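Local coordinates for protein multicopper oxidase (Pseudomonas thermotolerans, PDB 6VOW) that probably couples the one-electron oxidation of phenolic or similar substrates to the reduction of dioxygen to water at its copper centres, as in laccases, at residues Cys73-Asp77 against Lys126-Ala130; Ser170-His175 against Leu226-Tyr232; Ala241-Asp247 against Met266-Val272; Pro366-Lys372 against Ala451-Ala456. The contacts are given in a common frame with arbitrary orientation. Where two conformers were deposited one is given. Numbering follows the deposited sequence.

Overall arrangement
The four contacts follow one another along the chain in the order 1, 2, 3, 4. The chain has the three cupredoxin-like domains of a laccase-type multicopper oxidase. Interaction 1 lies in the first, interactions 2 and 3 in the second, interaction 4 in the last. Interactions 2 and 3 reach the same mixed sheet, with centres about 17 Å apart. The centre of interaction 4 is about 26, 30 and 31 Å from those of interactions 1, 2 and 3. No two contacts touch. The side chains of Leu226 and Arg267 come to about 8 and 7 Å of the bound Cu-O-Cu linkage, so the middle domain borders the copper region lined by histidines of the outer two.

Interaction 1: Cys73-Asp77 against Lys126-Ala130; sequences CRQGD and KTEDA
Gly76 N donates to Thr127 O at 2.8 Å, and Thr127 N returns a bond to Asp77 O at 3.0 Å. The nearest CA pairs are Gly76 and Glu128, 4.8 Å, and Asp77 and Lys126, 5.4 Å. The Gln75 side chain, extended through chi1 and chi2 (both t), gives a hydrogen bond from NE2 to Glu128 O at 2.9 Å. Lys126 NZ reaches Gly76 O at 3.1 Å, with its last two chi angles both p. Asp77 points away and bonds His38. Arg74 pairs with Glu156, and Asp129 with Arg99. Segment 73-77 leaves strand 71-74 in a type II beta turn from Arg74 to Asp77, closed by Asp77 N to Arg74 O at 3.0 Å. Gly76 has phi/psi 97/-16, where a CB would crowd the preceding carbonyl. The turn leads into strand 78-85 and packs on the loop between strands 120-126 and 131-136. It joins connections between the two sheets of the first cupredoxin-like domain. CA-H...O contacts follow: Gln75 CA to Thr127 O and Lys126 CA to Asp77 O, both 3.2 Å. Gln75 OE1 accepts from Arg158 N and lies 3.7 Å from Ala130 CB. Thr127 (p) packs on Val155 and Leu79, with OG1 3.2 Å from Cys73 SG.

Interaction 2: Ser170-His175 against Leu226-Tyr232; sequences SLKTWH and LDNTVTY
An Asx turn at Asp227 meets the end of strand 165-174 in a buried part of the middle domain. Asp227 OD2 accepts from Thr229 N and from Val230 N, each at 2.7 Å, and so fixes the turn from Asp227 to Val230. Its chi1 is t. The other oxygen, OD1, takes a very short hydrogen bond from Thr173 N, 2.5 Å. Segment 170-175 is extended up to Trp174. The nearest CA atoms are those of Lys172 and Asp227, 4.6 Å apart. Leu226 N donates to Leu171 O at 2.8 Å. Thr173 is m and points toward the loop; Thr173 OG1 and Tyr232 OH are hydrogen-bonded at 2.7 Å. Thr173 CG2 packs on Val230 CG2 at 3.6 Å.

Two waters fill the gap. Water 1 accepts from Lys172 NZ at 3.1 Å and lies 2.7 Å from Asp227 OD1. Water 2 lies 2.5 Å from Thr173 O and 2.7 Å from Asp227 OD2. Lys172 NZ also bonds Leu145 O. Leu171 CB makes an apolar contact with Tyr232 CE2 at 3.5 Å. Leu226 CD1 packs against Ser170 OG at 3.5 Å. His175 turns its ring edge to Asn228 CB, with CE1 4.2 Å away, and bonds Thr196. The loop bridges strands 218-225 and 232-235, which belong to different sheets: a sheet-to-sheet connection of a cupredoxin-like beta sandwich.

Interaction 3: Ala241-Asp247 against Met266-Val272; sequences ARLYALD and MRIDLAV
Backbone hydrogen bonds define an antiparallel ladder between strands 241-246 and 267-272, with axes 4.6 Å apart at 145°. Arg242 N to Ala271 O is 2.7 Å and Ala271 N to Arg242 O 2.8 Å. Tyr244 N donates to Asp269 O at 3.0 Å, and Asp269 N to Ala245 O at 2.9 Å. Leu243 faces Leu270 but Ala245 faces Asp269, so the register slips by one residue, a beta bulge at Tyr244 (phi/psi -116/-22). Asp247 N donates to Arg267 O at 2.8 Å.

At the polar end, Asp247 (left-handed, phi/psi 59/49; chi1 m) accepts through OD1 from Arg267 N at 3.0 Å. Water 3 donates to Asp247 OD1 (2.6 Å) and Arg267 O (2.8 Å). Asp247 OD2 bonds Thr412; the Arg267 guanidinium bonds Asn132 and pairs with Asp413.

Apolar contacts line the face of Ala241, Leu243 and Leu246. Ala241 CB meets Leu270 CD1 at 3.6 Å, Leu243 CD2 meets Ile268 CD1 at 3.8 Å, and Leu246 CD2 meets Ile268 CG2 at 3.7 Å. On the other face, beside Arg242 and Ala245, Ala271 CB lies 3.8 Å from Tyr244 CE1. This bulged antiparallel pair is part of one sheet of the middle cupredoxin-like beta sandwich.

Interaction 4: Pro366-Lys372 against Ala451-Ala456; sequences PIATLKK and AAIEVA
Leu370 (chi1 m, chi2 t) points to the face shared with Ala368, Ile453 and Val455 and sets CD1 3.6 Å from Ile453 CG2. Ile453 has the same m, t rotamer. Leu370 CD1 also lies 4.5 Å from CG2 of Val455, whose chi1 is t. Ile367, with chi1 t and chi2 p, brings CG2 to 3.6 Å from Ala451 CB and 4.2 Å from Ile453 CG1. On the other face Thr369 (m) has OG1 4.1 Å from CB of Glu454. The t, t side chain of Glu454 extends, placing OE1 3.9 Å from Pro366 CG.

The two strands run parallel, with axes 4.6 Å apart at 26°. Ala368 pairs with Ile453, Thr369 with Glu454, and Leu370 with Val455. This is the edge of a sheet in the last cupredoxin-like domain, where 368-370 is an outermost strand beside the C-terminal strand 450-455. Glu454 N donates to Ala368 O at 2.7 Å, Leu370 N to Glu454 O at 2.6 Å, Ala456 N to Leu370 O at 2.8 Å, and Lys372 N to Ala456 O at 2.6 Å. Ile367 N to Ala452 O, 2.9 Å, is weak. Phe378 of strand 375-382 covers Leu370 and Ile453. The Lys371 and Lys372 side chains are exposed.

Interaction 1: Cys73-Asp77 against Lys126-Ala130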
# COMPACT_ATOMS: atom_id res chain seq x y z
N CYS A 73 -10.27 10.78 -5.22
CA CYS A 73 -10.04 11.70 -6.30
C CYS A 73 -10.48 11.04 -7.60
O CYS A 73 -11.08 9.94 -7.61
CB CYS A 73 -8.57 12.11 -6.37
SG CYS A 73 -8.22 13.72 -7.30
N ARG A 74 -10.27 11.72 -8.72
CA ARG A 74 -10.73 11.22 -10.02
C ARG A 74 -9.55 11.42 -10.83
O ARG A 74 -8.83 12.41 -10.57
CB ARG A 74 -11.92 12.07 -10.51
CG ARG A 74 -12.25 12.09 -12.00
CD ARG A 74 -13.43 11.21 -12.29
NE ARG A 74 -14.54 11.53 -11.39
CZ ARG A 74 -15.55 10.70 -11.11
NH1 ARG A 74 -15.61 9.47 -11.63
NH2 ARG A 74 -16.51 11.09 -10.29
N GLN A 75 -9.27 10.47 -11.72
CA GLN A 75 -8.09 10.50 -12.54
C GLN A 75 -8.08 11.72 -13.42
O GLN A 75 -9.05 11.97 -14.08
CB GLN A 75 -8.09 9.25 -13.41
CG GLN A 75 -6.91 9.09 -14.34
CD GLN A 75 -7.04 7.81 -15.09
OE1 GLN A 75 -8.14 7.31 -15.30
NE2 GLN A 75 -5.92 7.25 -15.49
N GLY A 76 -6.95 12.43 -13.42
CA GLY A 76 -6.78 13.67 -14.20
C GLY A 76 -7.04 14.88 -13.33
O GLY A 76 -6.64 15.96 -13.65
N ASP A 77 -7.66 14.69 -12.18
CA ASP A 77 -7.97 15.83 -11.33
C ASP A 77 -6.90 16.09 -10.27
O ASP A 77 -5.95 15.29 -10.12
CB ASP A 77 -9.31 15.62 -10.65
CG ASP A 77 -10.44 15.46 -11.62
OD1 ASP A 77 -10.25 15.68 -12.83
OD2 ASP A 77 -11.53 15.19 -11.10
N LYS A 126 -1.81 16.23 -8.94
CA LYS A 126 -2.74 15.60 -9.85
C LYS A 126 -2.53 14.10 -9.66
O LYS A 126 -1.39 13.62 -9.51
CB LYS A 126 -2.46 16.01 -11.33
CG LYS A 126 -2.54 17.48 -11.68
CD LYS A 126 -2.23 17.73 -13.17
CE LYS A 126 -3.41 17.41 -14.07
NZ LYS A 126 -4.60 18.24 -13.73
N THR A 127 -3.66 13.39 -9.67
CA THR A 127 -3.74 11.96 -9.68
C THR A 127 -4.04 11.48 -11.09
O THR A 127 -5.20 11.50 -11.51
CB THR A 127 -4.85 11.54 -8.71
OG1 THR A 127 -6.09 12.16 -9.10
CG2 THR A 127 -4.54 12.00 -7.29
N GLU A 128 -3.02 11.16 -11.87
CA GLU A 128 -3.12 10.68 -13.21
C GLU A 128 -3.38 9.18 -13.33
O GLU A 128 -3.61 8.73 -14.48
CB GLU A 128 -1.85 11.00 -14.03
CG GLU A 128 -1.47 12.50 -14.06
CD GLU A 128 -2.36 13.37 -14.95
OE1 GLU A 128 -3.32 12.88 -15.56
OE2 GLU A 128 -2.10 14.58 -15.05
N ASP A 129 -3.29 8.42 -12.21
CA ASP A 129 -3.50 6.98 -12.20
C ASP A 129 -4.67 6.70 -11.38
O ASP A 129 -4.81 7.17 -10.22
CB ASP A 129 -2.34 6.23 -11.61
CG ASP A 129 -1.04 6.47 -12.35
OD1 ASP A 129 -1.01 6.71 -13.57
OD2 ASP A 129 -0.01 6.49 -11.71
N ALA A 130 -5.57 5.96 -11.99
CA ALA A 130 -6.74 5.49 -11.31
C ALA A 130 -6.35 4.25 -10.60
O ALA A 130 -5.40 3.56 -10.98
CB ALA A 130 -7.84 5.17 -12.28

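Interaction 2: Ser170-His175 against Leu226-Tyr232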
# COMPACT_ATOMS: atom_id res chain seq x y z
N SER A 170 -9.94 -2.33 4.18
CA SER A 170 -8.62 -1.92 4.67
C SER A 170 -8.21 -2.88 5.77
O SER A 170 -8.84 -2.93 6.82
CB SER A 170 -8.66 -0.48 5.21
OG SER A 170 -8.80 0.47 4.15
N LEU A 171 -7.19 -3.67 5.48
CA LEU A 171 -6.67 -4.65 6.41
C LEU A 171 -5.62 -4.07 7.31
O LEU A 171 -4.71 -3.43 6.85
CB LEU A 171 -5.98 -5.74 5.63
CG LEU A 171 -6.98 -6.52 4.76
CD1 LEU A 171 -6.25 -7.35 3.72
CD2 LEU A 171 -7.73 -7.41 5.70
N LYS A 172 -5.73 -4.37 8.59
CA LYS A 172 -4.71 -3.98 9.54
C LYS A 172 -4.65 -4.99 10.69
O LYS A 172 -5.70 -5.38 11.28
CB LYS A 172 -4.95 -2.55 10.05
CG LYS A 172 -3.73 -2.02 10.78
CD LYS A 172 -3.89 -0.59 11.17
CE LYS A 172 -2.52 0.07 11.08
NZ LYS A 172 -1.61 -0.37 12.16
N THR A 173 -3.42 -5.40 10.99
CA THR A 173 -3.14 -6.37 12.06
C THR A 173 -2.45 -5.58 13.18
O THR A 173 -1.25 -5.25 13.09
CB THR A 173 -2.32 -7.55 11.49
OG1 THR A 173 -3.22 -8.25 10.67
CG2 THR A 173 -1.75 -8.54 12.60
N TRP A 174 -3.27 -5.24 14.17
CA TRP A 174 -2.91 -4.33 15.20
C TRP A 174 -2.10 -5.01 16.26
O TRP A 174 -2.52 -6.03 16.82
CB TRP A 174 -4.16 -3.84 15.88
CG TRP A 174 -4.99 -2.91 15.07
CD1 TRP A 174 -6.04 -3.24 14.23
CD2 TRP A 174 -4.90 -1.50 15.06
NE1 TRP A 174 -6.57 -2.11 13.71
CE2 TRP A 174 -5.89 -1.03 14.20
CE3 TRP A 174 -4.04 -0.58 15.69
CZ2 TRP A 174 -6.09 0.33 13.98
CZ3 TRP A 174 -4.23 0.76 15.43
CH2 TRP A 174 -5.24 1.21 14.58
N HIS A 175 -1.00 -4.35 16.62
CA HIS A 175 -0.15 -4.73 17.72
C HIS A 175 -0.79 -4.27 19.00
O HIS A 175 -0.33 -3.36 19.62
CB HIS A 175 1.19 -4.01 17.64
CG HIS A 175 1.92 -4.20 16.37
ND1 HIS A 175 1.51 -3.68 15.17
CD2 HIS A 175 3.10 -4.80 16.13
CE1 HIS A 175 2.37 -4.03 14.22
NE2 HIS A 175 3.33 -4.71 14.77
N LEU A 226 -3.13 -2.22 4.92
CA LEU A 226 -2.65 -1.09 5.58
C LEU A 226 -1.78 -1.48 6.73
O LEU A 226 -1.44 -0.62 7.52
CB LEU A 226 -3.76 -0.12 5.99
CG LEU A 226 -4.71 0.24 4.89
CD1 LEU A 226 -5.65 1.30 5.43
CD2 LEU A 226 -3.99 0.82 3.67
N ASP A 227 -1.31 -2.73 6.76
CA ASP A 227 -0.54 -3.21 7.85
C ASP A 227 0.93 -2.86 7.76
O ASP A 227 1.44 -2.73 6.73
CB ASP A 227 -0.68 -4.69 8.01
CG ASP A 227 -0.28 -5.12 9.44
OD1 ASP A 227 -1.07 -4.80 10.39
OD2 ASP A 227 0.88 -5.67 9.57
N ASN A 228 1.58 -2.74 8.90
CA ASN A 228 3.06 -2.53 9.03
C ASN A 228 3.85 -3.72 8.58
O ASN A 228 4.99 -3.53 8.19
CB ASN A 228 3.49 -2.39 10.53
CG ASN A 228 3.09 -1.07 11.16
OD1 ASN A 228 2.02 -0.56 10.89
ND2 ASN A 228 3.96 -0.53 12.04
N THR A 229 3.34 -4.94 8.76
CA THR A 229 4.20 -6.19 8.54
C THR A 229 3.53 -7.42 7.92
O THR A 229 4.22 -8.24 7.28
CB THR A 229 4.91 -6.65 9.87
OG1 THR A 229 4.14 -7.65 10.53
CG2 THR A 229 5.04 -5.54 10.76
N VAL A 230 2.22 -7.57 8.11
CA VAL A 230 1.55 -8.77 7.66
C VAL A 230 1.40 -8.93 6.12
O VAL A 230 1.18 -8.03 5.42
CB VAL A 230 0.23 -8.97 8.40
CG1 VAL A 230 -0.52 -10.17 7.89
CG2 VAL A 230 0.51 -9.15 9.88
N THR A 231 1.64 -10.12 5.61
CA THR A 231 1.21 -10.50 4.29
C THR A 231 -0.01 -11.42 4.41
O THR A 231 0.12 -12.49 4.89
CB THR A 231 2.31 -11.23 3.59
OG1 THR A 231 3.33 -10.28 3.27
CG2 THR A 231 1.82 -11.84 2.33
N TYR A 232 -1.17 -10.98 3.94
CA TYR A 232 -2.39 -11.74 3.99
C TYR A 232 -2.48 -12.63 2.76
O TYR A 232 -2.42 -12.16 1.64
CB TYR A 232 -3.54 -10.82 4.02
CG TYR A 232 -3.48 -9.87 5.16
CD1 TYR A 232 -3.83 -10.26 6.44
CD2 TYR A 232 -3.11 -8.54 4.94
CE1 TYR A 232 -3.74 -9.35 7.50
CE2 TYR A 232 -3.07 -7.64 5.97
CZ TYR A 232 -3.37 -8.06 7.24
OH TYR A 232 -3.28 -7.12 8.25
O HOH W 1 0.07 -2.93 12.00
O HOH W 2 0.81 -6.26 12.16

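Interaction 3: Ala241-Asp247 against Met266-Val272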
# COMPACT_ATOMS: atom_id res chain seq x y z
N ALA A 241 -13.97 -15.08 -8.34
CA ALA A 241 -13.30 -13.81 -8.05
C ALA A 241 -12.19 -13.60 -9.07
O ALA A 241 -11.49 -14.53 -9.45
CB ALA A 241 -12.79 -13.79 -6.60
N ARG A 242 -12.12 -12.39 -9.59
CA ARG A 242 -11.15 -12.05 -10.62
C ARG A 242 -10.36 -10.84 -10.23
O ARG A 242 -10.86 -9.89 -9.77
CB ARG A 242 -11.87 -11.76 -11.93
CG ARG A 242 -12.41 -13.03 -12.52
CD ARG A 242 -13.31 -12.75 -13.69
NE ARG A 242 -13.31 -13.89 -14.58
CZ ARG A 242 -12.74 -13.95 -15.80
NH1 ARG A 242 -12.10 -12.90 -16.35
NH2 ARG A 242 -12.81 -15.09 -16.50
N LEU A 243 -9.07 -10.92 -10.42
CA LEU A 243 -8.22 -9.83 -10.20
C LEU A 243 -8.34 -8.89 -11.40
O LEU A 243 -8.29 -9.34 -12.51
CB LEU A 243 -6.82 -10.35 -10.02
CG LEU A 243 -6.66 -11.18 -8.73
CD1 LEU A 243 -5.28 -11.82 -8.72
CD2 LEU A 243 -6.83 -10.30 -7.52
N TYR A 244 -8.53 -7.61 -11.13
CA TYR A 244 -8.58 -6.60 -12.20
C TYR A 244 -7.48 -5.59 -12.14
O TYR A 244 -7.21 -4.88 -13.16
CB TYR A 244 -9.87 -5.84 -12.14
CG TYR A 244 -10.98 -6.47 -12.95
CD1 TYR A 244 -11.43 -7.74 -12.66
CD2 TYR A 244 -11.51 -5.82 -14.03
CE1 TYR A 244 -12.45 -8.33 -13.40
CE2 TYR A 244 -12.51 -6.37 -14.78
CZ TYR A 244 -13.00 -7.60 -14.45
OH TYR A 244 -13.97 -8.08 -15.20
N ALA A 245 -6.90 -5.44 -10.97
CA ALA A 245 -5.76 -4.54 -10.80
C ALA A 245 -4.97 -4.85 -9.57
O ALA A 245 -5.52 -5.25 -8.54
CB ALA A 245 -6.24 -3.12 -10.66
N LEU A 246 -3.68 -4.55 -9.67
CA LEU A 246 -2.70 -4.77 -8.57
C LEU A 246 -1.88 -3.52 -8.31
O LEU A 246 -1.20 -2.96 -9.25
CB LEU A 246 -1.77 -5.90 -8.90
CG LEU A 246 -2.31 -7.13 -9.57
CD1 LEU A 246 -1.13 -8.04 -10.04
CD2 LEU A 246 -3.29 -7.84 -8.65
N ASP A 247 -1.98 -3.06 -7.05
CA ASP A 247 -1.18 -1.94 -6.56
C ASP A 247 -1.49 -0.73 -7.46
O ASP A 247 -0.61 -0.04 -7.95
CB ASP A 247 0.29 -2.36 -6.55
CG ASP A 247 0.50 -3.74 -5.85
OD1 ASP A 247 0.02 -3.92 -4.74
OD2 ASP A 247 1.06 -4.67 -6.46
N MET A 266 0.30 -3.29 -0.32
CA MET A 266 -0.26 -3.73 -1.56
C MET A 266 -1.74 -3.64 -1.57
O MET A 266 -2.42 -3.67 -0.58
CB MET A 266 0.18 -5.16 -1.87
CG MET A 266 1.69 -5.23 -2.11
SD MET A 266 2.22 -6.95 -2.24
CE MET A 266 1.85 -7.41 -3.90
N ARG A 267 -2.25 -3.53 -2.77
CA ARG A 267 -3.69 -3.44 -2.95
C ARG A 267 -4.08 -4.25 -4.15
O ARG A 267 -3.29 -4.50 -5.05
CB ARG A 267 -4.03 -1.96 -3.24
CG ARG A 267 -3.67 -0.98 -2.17
CD ARG A 267 -2.29 -0.39 -2.34
NE ARG A 267 -2.06 0.41 -3.58
CZ ARG A 267 -0.87 0.56 -4.13
NH1 ARG A 267 0.18 -0.09 -3.64
NH2 ARG A 267 -0.73 1.27 -5.21
N ILE A 268 -5.34 -4.58 -4.21
CA ILE A 268 -5.90 -5.22 -5.37
C ILE A 268 -7.32 -4.76 -5.52
O ILE A 268 -8.01 -4.40 -4.56
CB ILE A 268 -5.94 -6.80 -5.25
CG1 ILE A 268 -6.73 -7.34 -4.03
CG2 ILE A 268 -4.55 -7.34 -5.21
CD1 ILE A 268 -6.74 -8.85 -4.01
N ASP A 269 -7.78 -4.85 -6.75
CA ASP A 269 -9.23 -4.81 -7.01
C ASP A 269 -9.56 -6.22 -7.34
O ASP A 269 -8.97 -6.80 -8.27
CB ASP A 269 -9.54 -4.01 -8.22
CG ASP A 269 -9.49 -2.52 -7.98
OD1 ASP A 269 -10.11 -2.04 -7.01
OD2 ASP A 269 -8.87 -1.82 -8.81
N LEU A 270 -10.51 -6.74 -6.60
CA LEU A 270 -10.88 -8.09 -6.64
C LEU A 270 -12.34 -8.00 -7.01
O LEU A 270 -13.15 -7.52 -6.20
CB LEU A 270 -10.62 -8.74 -5.25
CG LEU A 270 -11.06 -10.21 -5.19
CD1 LEU A 270 -10.56 -11.01 -6.38
CD2 LEU A 270 -10.68 -10.92 -3.94
N ALA A 271 -12.68 -8.34 -8.25
CA ALA A 271 -14.12 -8.40 -8.63
C ALA A 271 -14.70 -9.72 -8.31
O ALA A 271 -14.15 -10.77 -8.76
CB ALA A 271 -14.32 -8.15 -10.07
N VAL A 272 -15.82 -9.69 -7.59
CA VAL A 272 -16.41 -10.89 -7.05
C VAL A 272 -17.86 -11.01 -7.59
O VAL A 272 -18.64 -10.06 -7.49
CB VAL A 272 -16.45 -10.81 -5.50
CG1 VAL A 272 -17.23 -11.96 -4.88
CG2 VAL A 272 -15.03 -10.87 -4.98
O HOH W 3 -1.16 -6.27 -4.94

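Interaction 4: Pro366-Lys372 against Ala451-Ala456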
# COMPACT_ATOMS: atom_id res chain seq x y z
N PRO A 366 23.06 8.98 -2.26
CA PRO A 366 22.04 8.11 -2.85
C PRO A 366 22.63 6.82 -3.46
O PRO A 366 23.60 6.90 -4.26
CB PRO A 366 21.48 8.99 -3.96
CG PRO A 366 22.69 9.77 -4.44
CD PRO A 366 23.69 9.82 -3.29
N ILE A 367 22.06 5.66 -3.10
CA ILE A 367 22.57 4.32 -3.56
C ILE A 367 22.71 4.27 -5.09
O ILE A 367 23.64 3.64 -5.60
CB ILE A 367 21.74 3.12 -3.02
CG1 ILE A 367 22.57 1.81 -2.97
CG2 ILE A 367 20.46 2.88 -3.83
CD1 ILE A 367 23.52 1.65 -1.76
N ALA A 368 21.79 4.95 -5.81
CA ALA A 368 21.96 5.17 -7.26
C ALA A 368 21.37 6.49 -7.74
O ALA A 368 20.48 7.11 -7.10
CB ALA A 368 21.34 4.02 -8.05
N THR A 369 21.87 6.87 -8.92
CA THR A 369 21.59 8.14 -9.57
C THR A 369 21.18 7.87 -11.02
O THR A 369 22.02 7.52 -11.86
CB THR A 369 22.83 9.05 -9.44
OG1 THR A 369 23.14 9.18 -8.05
CG2 THR A 369 22.59 10.45 -9.98
N LEU A 370 19.87 7.96 -11.29
CA LEU A 370 19.28 7.69 -12.59
C LEU A 370 19.15 8.98 -13.39
O LEU A 370 18.89 10.04 -12.84
CB LEU A 370 17.87 7.08 -12.45
CG LEU A 370 17.76 5.84 -11.58
CD1 LEU A 370 16.34 5.40 -11.54
CD2 LEU A 370 18.66 4.67 -12.03
N LYS A 371 19.31 8.86 -14.69
CA LYS A 371 19.09 9.97 -15.61
C LYS A 371 17.59 10.12 -15.91
O LYS A 371 16.92 9.13 -16.18
CB LYS A 371 19.90 9.75 -16.89
CG LYS A 371 21.39 9.94 -16.65
CD LYS A 371 22.28 9.35 -17.76
CE LYS A 371 23.68 9.01 -17.24
NZ LYS A 371 24.72 9.13 -18.32
N LYS A 372 17.08 11.35 -15.87
CA LYS A 372 15.68 11.63 -16.10
C LYS A 372 15.30 11.19 -17.49
O LYS A 372 16.02 11.48 -18.45
CB LYS A 372 15.34 13.12 -15.85
CG LYS A 372 13.84 13.50 -15.89
CD LYS A 372 13.59 15.02 -15.78
CE LYS A 372 12.36 15.52 -16.55
NZ LYS A 372 11.09 15.63 -15.76
N ALA A 451 16.89 2.66 0.91
CA ALA A 451 17.87 3.44 0.24
C ALA A 451 17.16 4.54 -0.50
O ALA A 451 15.93 4.66 -0.48
CB ALA A 451 18.63 2.56 -0.69
N ALA A 452 17.95 5.40 -1.10
CA ALA A 452 17.44 6.50 -1.85
C ALA A 452 18.04 6.41 -3.26
O ALA A 452 19.23 6.11 -3.45
CB ALA A 452 17.81 7.80 -1.15
N ILE A 453 17.17 6.61 -4.26
CA ILE A 453 17.55 6.61 -5.68
C ILE A 453 17.27 8.01 -6.18
O ILE A 453 16.10 8.45 -6.18
CB ILE A 453 16.73 5.61 -6.48
CG1 ILE A 453 17.11 4.18 -6.05
CG2 ILE A 453 16.91 5.86 -7.97
CD1 ILE A 453 16.08 3.18 -6.40
N GLU A 454 18.34 8.70 -6.59
CA GLU A 454 18.23 10.06 -7.14
C GLU A 454 17.90 9.96 -8.65
O GLU A 454 18.61 9.24 -9.39
CB GLU A 454 19.53 10.85 -6.92
CG GLU A 454 19.41 12.31 -7.37
CD GLU A 454 20.61 13.17 -7.09
OE1 GLU A 454 21.26 12.96 -6.06
OE2 GLU A 454 20.86 14.08 -7.90
N VAL A 455 16.79 10.58 -9.04
CA VAL A 455 16.42 10.88 -10.43
C VAL A 455 16.76 12.35 -10.63
O VAL A 455 15.98 13.24 -10.32
CB VAL A 455 14.92 10.68 -10.76
CG1 VAL A 455 14.65 10.84 -12.28
CG2 VAL A 455 14.47 9.30 -10.40
N ALA A 456 17.96 12.61 -12.09
CA ALA A 456 18.26 13.97 -12.52
C ALA A 456 18.86 14.03 -13.90
O ALA A 456 18.33 13.42 -14.81
CB ALA A 456 19.15 14.69 -11.51